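Local structure of petrobactin biosynthesis protein AsbB (Bacillus anthracis, 3TO3) at residues B[334-338]-B[427-432]; B[327-331]-B[432-436]. The protein catalyses the ATP-dependent condensation of spermidine with citryl-spermidine intermediates in the biosynthesis of petrobactin, a catecholate siderophore. One frame throughout, in Å; residues are numbered along the deposited sequence. Where two conformers were deposited one is given.

Overall arrangement
Contact 1 is nested within the loop closed by contact 2, and their centres lie about 8 Å apart. Helix 315-333 supplies one side of contact 2, and helix 336-342, next in the chain, one side of contact 1; on the other side, helix 410-432 leads through G433 into strand 434-435. H432, the last residue of that helix, takes part in both: its NE2 serves contact 1 and one ring face serves contact 2. L428 of contact 1 also packs on L436 of contact 2. Contact 1 is remote from the annotated sites, whereas in contact 2 the L436 side chain comes to about 11 Å from the bound magnesium ion and about 13 Å from the ATP.

Contact 1: residues B[334-338]-B[427-432]; sequences QDSYL and HLVVEH
D335 and L338 face the last turns of helix 410-432: the CA atoms of D335 and E431 are 9.5 Å apart, those of L338 and H427 8.3 Å. Segment 427-432 is helical throughout, whereas 334-338 changes from loop to helix after D335, the N-cap of helix 336-342. The D335 carboxylate divides its work. D335 OD1 accepts from L338 N at 3.1 Å, the capping bond, approached from above the carboxylate plane. D335 OD2 receives two imidazole N-H groups: H432 NE2 at 2.8 Å by the anti lone pair, and H427 NE2 at 3.3 Å by the syn one. The first bond is the straighter (157° at the hydrogen, against 145°), and OD2 lies close to both ring planes. Extending CG anti to the backbone N (chi1 179°) carries the carboxylate toward the histidines. H427 ND1 is hydrogen-bonded to H546 NE2, a second hold on the ring's rotation. Y337 CD2 sits over the centre of one H427 face, 3.7 Å from H427 CD2, although the two ring planes meet obliquely; E431 CB lies over the opposite face, toward its rim. E431 OE1 approaches D335 OD2 to 3.8 Å, a like-charge proximity that the two N-H donors on OD2 may ease; E431 OE2 has a weak hydrogen bond to H552 NE2. On the apolar side, L338 CD2 packs 3.8 Å from H427 CD2. The geometry thus identifies an N-cap aspartate whose second oxygen is shared by two histidines near the C-terminal end of a neighbouring helix, a buried polar junction between helices 336-342 and 410-432.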
loop_
_atom_site.group_PDB
_atom_site.type_symbol
_atom_site.label_atom_id
_atom_site.label_comp_id
_atom_site.label_asym_id
_atom_site.label_seq_id
_atom_site.Cartn_x
_atom_site.Cartn_y
_atom_site.Cartn_z
ATOM N N GLN B 334 40.733 6.938 -23.313
ATOM C CA GLN B 334 41.322 7.260 -24.614
ATOM C C GLN B 334 41.171 8.734 -25.035
ATOM O O GLN B 334 41.483 9.075 -26.169
ATOM C CB GLN B 334 40.796 6.320 -25.708
ATOM C CG GLN B 334 40.871 4.837 -25.346
ATOM C CD GLN B 334 42.290 4.285 -25.357
ATOM O OE1 GLN B 334 43.045 4.500 -26.310
ATOM N NE2 GLN B 334 42.657 3.563 -24.294
ATOM N N ASP B 335 40.647 9.590 -24.156
ATOM C CA ASP B 335 40.449 11.016 -24.491
ATOM C C ASP B 335 41.327 11.902 -23.602
ATOM O O ASP B 335 41.135 11.947 -22.391
ATOM C CB ASP B 335 38.970 11.399 -24.334
ATOM C CG ASP B 335 38.693 12.869 -24.644
ATOM O OD1 ASP B 335 39.469 13.742 -24.219
ATOM O OD2 ASP B 335 37.674 13.169 -25.297
ATOM N N SER B 336 42.277 12.614 -24.211
ATOM C CA SER B 336 43.275 13.349 -23.442
ATOM C C SER B 336 42.613 14.392 -22.552
ATOM O O SER B 336 42.918 14.470 -21.364
ATOM C CB SER B 336 44.324 14.002 -24.343
ATOM O OG SER B 336 43.734 14.943 -25.219
ATOM N N TYR B 337 41.710 15.186 -23.125
ATOM C CA TYR B 337 41.017 16.204 -22.339
ATOM C C TYR B 337 40.319 15.628 -21.105
ATOM O O TYR B 337 40.505 16.112 -20.019
ATOM C CB TYR B 337 40.001 16.982 -23.147
ATOM C CG TYR B 337 39.146 17.868 -22.260
ATOM C CD1 TYR B 337 39.641 19.053 -21.723
ATOM C CD2 TYR B 337 37.840 17.530 -21.971
ATOM C CE1 TYR B 337 38.845 19.863 -20.913
ATOM C CE2 TYR B 337 37.056 18.321 -21.163
ATOM C CZ TYR B 337 37.543 19.480 -20.634
ATOM O OH TYR B 337 36.706 20.245 -19.832
ATOM N N LEU B 338 39.524 14.590 -21.280
ATOM C CA LEU B 338 38.822 13.988 -20.164
ATOM C C LEU B 338 39.776 13.281 -19.207
ATOM O O LEU B 338 39.596 13.346 -18.010
ATOM C CB LEU B 338 37.738 12.999 -20.651
ATOM C CG LEU B 338 36.558 13.529 -21.481
ATOM C CD1 LEU B 338 35.579 12.407 -21.851
ATOM C CD2 LEU B 338 35.803 14.676 -20.770
ATOM N N HIS B 427 31.375 18.310 -23.145
ATOM C CA HIS B 427 32.393 17.702 -23.977
ATOM C C HIS B 427 32.066 16.251 -24.364
ATOM O O HIS B 427 32.213 15.877 -25.521
ATOM C CB HIS B 427 33.750 17.763 -23.301
ATOM C CG HIS B 427 34.863 17.304 -24.176
ATOM N ND1 HIS B 427 35.521 18.149 -25.045
ATOM C CD2 HIS B 427 35.433 16.084 -24.328
ATOM C CE1 HIS B 427 36.453 17.468 -25.698
ATOM N NE2 HIS B 427 36.425 16.217 -25.275
ATOM N N LEU B 428 31.649 15.443 -23.383
ATOM C CA LEU B 428 31.208 14.068 -23.602
ATOM C C LEU B 428 30.105 14.004 -24.651
ATOM O O LEU B 428 30.111 13.136 -25.524
ATOM C CB LEU B 428 30.671 13.473 -22.296
ATOM C CG LEU B 428 31.705 12.814 -21.396
ATOM C CD1 LEU B 428 31.102 12.361 -20.085
ATOM C CD2 LEU B 428 32.326 11.628 -22.144
ATOM N N VAL B 429 29.140 14.914 -24.552
ATOM C CA VAL B 429 28.047 14.960 -25.510
ATOM C C VAL B 429 28.553 15.254 -26.922
ATOM O O VAL B 429 28.235 14.533 -27.870
ATOM C CB VAL B 429 26.989 16.017 -25.118
ATOM C CG1 VAL B 429 26.123 16.393 -26.323
ATOM C CG2 VAL B 429 26.144 15.503 -23.958
ATOM N N VAL B 430 29.363 16.297 -27.060
ATOM C CA VAL B 430 29.749 16.782 -28.400
ATOM C C VAL B 430 30.850 15.959 -29.074
ATOM O O VAL B 430 30.820 15.671 -30.286
ATOM C CB VAL B 430 30.167 18.254 -28.330
ATOM C CG1 VAL B 430 30.533 18.778 -29.710
ATOM C CG2 VAL B 430 29.057 19.117 -27.640
ATOM N N GLU B 431 31.856 15.590 -28.300
ATOM C CA GLU B 431 32.954 14.832 -28.884
ATOM C C GLU B 431 32.551 13.379 -29.005
ATOM O O GLU B 431 32.944 12.721 -29.942
ATOM C CB GLU B 431 34.237 14.964 -28.047
ATOM C CG GLU B 431 35.326 13.952 -28.402
ATOM C CD GLU B 431 36.486 14.564 -29.191
ATOM O OE1 GLU B 431 37.413 15.134 -28.555
ATOM O OE2 GLU B 431 36.470 14.472 -30.439
ATOM N N HIS B 432 31.871 12.855 -27.985
ATOM C CA HIS B 432 31.501 11.446 -27.983
ATOM C C HIS B 432 30.072 11.010 -28.329
ATOM O O HIS B 432 29.823 9.813 -28.463
ATOM C CB HIS B 432 31.955 10.832 -26.659
ATOM C CG HIS B 432 33.421 10.985 -26.435
ATOM N ND1 HIS B 432 34.350 10.233 -27.118
ATOM C CD2 HIS B 432 34.124 11.842 -25.660
ATOM C CE1 HIS B 432 35.564 10.607 -26.761
ATOM N NE2 HIS B 432 35.456 11.580 -25.877
#

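Contact 2: residues B[327-331]-B[432-436]; sequences WLSNV and HGIAL
I434 meets W327, L328 and V331, three residues on one side of helix 315-333, and its side chain can be traced outward. CB points toward the helix and carries two branches. The short one, I434 CG2, stops 4.0 Å from L328 CD2. CG1 serves as the spacer of the longer branch, and being anti to the carbonyl carbon (chi1 -66°) and followed by an extended chi2 it delivers CD1 among all three partners. There I434 CD1 is 4.0 Å from L328 CD2 and 4.1 Å from W327 CZ2, approaching the indole obliquely, with V331 CG2 slightly farther at 4.3 Å. The backbone of I434 belongs to a short strand in a small mixed sheet: G433, which leaves the helix with positive phi, hydrogen-bonds to Y467, and A435 to E465, so the contact is a helix packed against the edge strand that follows helix 410-432. Beyond I434, the L328 and L436 side chains run alongside one another, pointing opposite ways, with L328 CD1 3.9 Å from L436 CD2. Toward H432, V331 CG1 makes a CH-pi contact, 3.7 Å from the imidazole centroid and 14° off its normal, on the face opposite the one that E431 CG covers.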
loop_
_atom_site.group_PDB
_atom_site.type_symbol
_atom_site.label_atom_id
_atom_site.label_comp_id
_atom_site.label_asym_id
_atom_site.label_seq_id
_atom_site.Cartn_x
_atom_site.Cartn_y
_atom_site.Cartn_z
ATOM N N TRP B 327 32.510 0.225 -20.837
ATOM C CA TRP B 327 32.421 1.054 -22.033
ATOM C C TRP B 327 32.736 2.544 -21.783
ATOM O O TRP B 327 33.519 3.148 -22.526
ATOM C CB TRP B 327 31.015 0.952 -22.593
ATOM C CG TRP B 327 30.775 1.763 -23.820
ATOM C CD1 TRP B 327 31.578 1.830 -24.922
ATOM C CD2 TRP B 327 29.616 2.556 -24.120
ATOM N NE1 TRP B 327 31.006 2.637 -25.876
ATOM C CE2 TRP B 327 29.802 3.093 -25.410
ATOM C CE3 TRP B 327 28.447 2.869 -23.424
ATOM C CZ2 TRP B 327 28.862 3.921 -26.014
ATOM C CZ3 TRP B 327 27.523 3.692 -24.027
ATOM C CH2 TRP B 327 27.735 4.204 -25.311
ATOM N N LEU B 328 32.114 3.149 -20.768
ATOM C CA LEU B 328 32.392 4.567 -20.476
ATOM C C LEU B 328 33.816 4.735 -20.017
ATOM O O LEU B 328 34.485 5.697 -20.377
ATOM C CB LEU B 328 31.472 5.134 -19.399
ATOM C CG LEU B 328 30.044 5.327 -19.854
ATOM C CD1 LEU B 328 29.192 5.694 -18.644
ATOM C CD2 LEU B 328 30.002 6.386 -20.959
ATOM N N SER B 329 34.289 3.796 -19.219
ATOM C CA SER B 329 35.665 3.886 -18.753
ATOM C C SER B 329 36.657 3.966 -19.926
ATOM O O SER B 329 37.646 4.722 -19.865
ATOM C CB SER B 329 36.005 2.704 -17.850
ATOM O OG SER B 329 37.366 2.750 -17.448
ATOM N N ASN B 330 36.395 3.191 -20.983
ATOM C CA ASN B 330 37.304 3.152 -22.121
ATOM C C ASN B 330 37.242 4.429 -22.917
ATOM O O ASN B 330 38.260 4.887 -23.456
ATOM C CB ASN B 330 37.040 1.948 -23.034
ATOM C CG ASN B 330 37.507 0.636 -22.413
ATOM O OD1 ASN B 330 38.429 0.615 -21.586
ATOM N ND2 ASN B 330 36.863 -0.464 -22.800
ATOM N N VAL B 331 36.045 5.000 -22.993
ATOM C CA VAL B 331 35.860 6.241 -23.721
ATOM C C VAL B 331 36.684 7.326 -23.047
ATOM O O VAL B 331 37.384 8.070 -23.698
ATOM C CB VAL B 331 34.367 6.631 -23.776
ATOM C CG1 VAL B 331 34.195 8.043 -24.245
ATOM C CG2 VAL B 331 33.624 5.679 -24.694
ATOM N N HIS B 432 31.871 12.855 -27.985
ATOM C CA HIS B 432 31.501 11.446 -27.983
ATOM C C HIS B 432 30.072 11.010 -28.329
ATOM O O HIS B 432 29.823 9.813 -28.463
ATOM C CB HIS B 432 31.955 10.832 -26.659
ATOM C CG HIS B 432 33.421 10.985 -26.435
ATOM N ND1 HIS B 432 34.350 10.233 -27.118
ATOM C CD2 HIS B 432 34.124 11.842 -25.660
ATOM C CE1 HIS B 432 35.564 10.607 -26.761
ATOM N NE2 HIS B 432 35.456 11.580 -25.877
ATOM N N GLY B 433 29.158 11.965 -28.512
ATOM C CA GLY B 433 27.733 11.655 -28.601
ATOM C C GLY B 433 27.112 10.876 -27.437
ATOM O O GLY B 433 26.184 10.097 -27.617
ATOM N N ILE B 434 27.593 11.103 -26.228
ATOM C CA ILE B 434 27.098 10.363 -25.088
ATOM C C ILE B 434 26.518 11.333 -24.055
ATOM O O ILE B 434 27.228 12.192 -23.547
ATOM C CB ILE B 434 28.239 9.603 -24.431
ATOM C CG1 ILE B 434 28.760 8.518 -25.367
ATOM C CG2 ILE B 434 27.799 8.984 -23.131
ATOM C CD1 ILE B 434 29.870 7.715 -24.761
ATOM N N ALA B 435 25.232 11.215 -23.735
ATOM C CA ALA B 435 24.683 12.098 -22.715
ATOM C C ALA B 435 24.396 11.311 -21.445
ATOM O O ALA B 435 23.505 10.470 -21.400
ATOM C CB ALA B 435 23.460 12.777 -23.214
ATOM N N LEU B 436 25.201 11.563 -20.424
ATOM C CA LEU B 436 24.977 11.003 -19.111
ATOM C C LEU B 436 23.842 11.806 -18.548
ATOM O O LEU B 436 23.690 12.982 -18.895
ATOM C CB LEU B 436 26.228 11.167 -18.253
ATOM C CG LEU B 436 27.433 10.488 -18.925
ATOM C CD1 LEU B 436 28.707 10.722 -18.156
ATOM C CD2 LEU B 436 27.151 9.000 -19.080
#